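Local coordinates for binding domain (Hc) of Paraclostridial Mosquitocidal Protein 1 (Paraclostridium bifermentans, PDB 6HOX) that forms the receptor-binding part of a clostridial neurotoxin directed at Anopheles mosquitoes, responsible for targeting host nerve cells, at residues Y264-Q268 / A269-G273. Residues are numbered along the deposited sequence; the frame is centred on the assembly and turned at random.
Sequences YMINQ and AILGG
N267 and I270 are joined by a backbone hydrogen bond from I270 N to N267 O (3.0 Å), which closes a type I turn at the end of strand 263-267; a second type I turn follows directly, with G273 N bonded to I270 O at 3.1 Å. The N267 side chain reinforces the first turn. With CG anti to the backbone N (chi1 -171°), its amide reaches forward along the chain, and OD1 accepts A269 N at 2.9 Å; the bond is fairly straight (158°), although the donor sits 28° off the plane of the side-chain carbonyl. This closes an Asx turn. N267 ND2 is held by K432 O. The paired turns lead from strand 263-267 toward strand 275-280 in the C-terminal receptor-binding region, which has the beta-trefoil fold of clostridial neurotoxins. A water bridges N267 N, I270 O and G273 O, accepting from the first at 2.9 Å and donating to the other two. On I266, CG2 packs against the L271 backbone, 3.5 Å from L271 O, and more loosely against L271 CD2. L271 CG lies 3.8 Å from Q268 O, while the extended Q268 side chain hydrogen-bonds through NE2 to Y436 OH and through OE1 to N434 ND2.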
loop_
_atom_site.group_PDB
_atom_site.type_symbol
_atom_site.label_atom_id
_atom_site.label_comp_id
_atom_site.label_asym_id
_atom_site.label_seq_id
_atom_site.Cartn_x
_atom_site.Cartn_y
_atom_site.Cartn_z
ATOM N N TYR A 264 -1.141 -8.071 -13.334
ATOM C CA TYR A 264 -2.111 -7.295 -14.070
ATOM C C TYR A 264 -1.601 -5.862 -14.144
ATOM O O TYR A 264 -1.129 -5.302 -13.150
ATOM C CB TYR A 264 -3.494 -7.353 -13.410
ATOM C CG TYR A 264 -3.985 -8.760 -13.186
ATOM C CD1 TYR A 264 -4.552 -9.497 -14.211
ATOM C CD2 TYR A 264 -3.857 -9.365 -11.948
ATOM C CE1 TYR A 264 -4.988 -10.797 -14.003
ATOM C CE2 TYR A 264 -4.283 -10.667 -11.725
ATOM C CZ TYR A 264 -4.841 -11.391 -12.760
ATOM O OH TYR A 264 -5.269 -12.673 -12.531
ATOM N N MET A 265 -1.727 -5.272 -15.327
ATOM C CA MET A 265 -1.234 -3.952 -15.572
ATOM C C MET A 265 -2.443 -3.044 -15.755
ATOM O O MET A 265 -3.318 -3.355 -16.575
ATOM C CB MET A 265 -0.335 -3.939 -16.813
ATOM C CG MET A 265 0.247 -2.594 -17.139
ATOM S SD MET A 265 1.329 -2.726 -18.557
ATOM C CE MET A 265 1.982 -1.060 -18.587
ATOM N N ILE A 266 -2.474 -1.960 -14.960
ATOM C CA ILE A 266 -3.621 -1.075 -14.798
ATOM C C ILE A 266 -3.193 0.388 -14.956
ATOM O O ILE A 266 -2.157 0.823 -14.453
ATOM C CB ILE A 266 -4.265 -1.310 -13.421
ATOM C CG1 ILE A 266 -4.869 -2.712 -13.334
ATOM C CG2 ILE A 266 -5.273 -0.216 -13.105
ATOM C CD1 ILE A 266 -5.248 -3.139 -11.934
ATOM N N ASN A 267 -4.052 1.156 -15.623
ATOM C CA ASN A 267 -3.884 2.578 -15.762
ATOM C C ASN A 267 -4.631 3.265 -14.626
ATOM O O ASN A 267 -5.769 2.917 -14.346
ATOM C CB ASN A 267 -4.406 3.102 -17.097
ATOM C CG ASN A 267 -4.022 4.548 -17.312
ATOM O OD1 ASN A 267 -4.711 5.454 -16.854
ATOM N ND2 ASN A 267 -2.913 4.774 -17.992
ATOM N N GLN A 268 -3.979 4.252 -14.001
ATOM C CA GLN A 268 -4.521 4.877 -12.806
ATOM C C GLN A 268 -5.884 5.512 -13.104
ATOM O O GLN A 268 -6.724 5.578 -12.226
ATOM C CB GLN A 268 -3.541 5.890 -12.223
ATOM C CG GLN A 268 -4.049 6.552 -10.948
ATOM C CD GLN A 268 -3.013 7.487 -10.395
ATOM O OE1 GLN A 268 -2.713 8.522 -10.988
ATOM N NE2 GLN A 268 -2.383 7.075 -9.306
ATOM N N ALA A 269 -6.110 5.955 -14.343
ATOM C CA ALA A 269 -7.324 6.678 -14.686
ATOM C C ALA A 269 -8.537 5.739 -14.730
ATOM O O ALA A 269 -9.631 6.209 -14.587
ATOM C CB ALA A 269 -7.145 7.433 -15.991
ATOM N N ILE A 270 -8.335 4.425 -14.909
ATOM C CA ILE A 270 -9.430 3.446 -14.975
ATOM C C ILE A 270 -9.005 2.199 -14.215
ATOM O O ILE A 270 -8.551 1.230 -14.815
ATOM C CB ILE A 270 -9.793 3.077 -16.429
ATOM C CG1 ILE A 270 -10.063 4.314 -17.279
ATOM C CG2 ILE A 270 -10.968 2.117 -16.488
ATOM C CD1 ILE A 270 -8.836 4.792 -18.006
ATOM N N LEU A 271 -9.183 2.231 -12.894
ATOM C CA LEU A 271 -8.658 1.183 -12.024
ATOM C C LEU A 271 -9.290 -0.176 -12.345
ATOM O O LEU A 271 -8.598 -1.184 -12.342
ATOM C CB LEU A 271 -8.918 1.582 -10.572
ATOM C CG LEU A 271 -8.086 2.765 -10.090
ATOM C CD1 LEU A 271 -8.584 3.242 -8.735
ATOM C CD2 LEU A 271 -6.614 2.390 -10.035
ATOM N N GLY A 272 -10.592 -0.173 -12.656
ATOM C CA GLY A 272 -11.355 -1.382 -12.960
ATOM C C GLY A 272 -11.356 -1.755 -14.439
ATOM O O GLY A 272 -12.045 -2.711 -14.846
ATOM N N GLY A 273 -10.571 -1.042 -15.253
ATOM C CA GLY A 273 -10.474 -1.320 -16.704
ATOM C C GLY A 273 -9.442 -2.407 -16.991
ATOM O O GLY A 273 -8.264 -2.225 -16.718
HETATM O O HOH W 1 -6.638 0.134 -16.323
#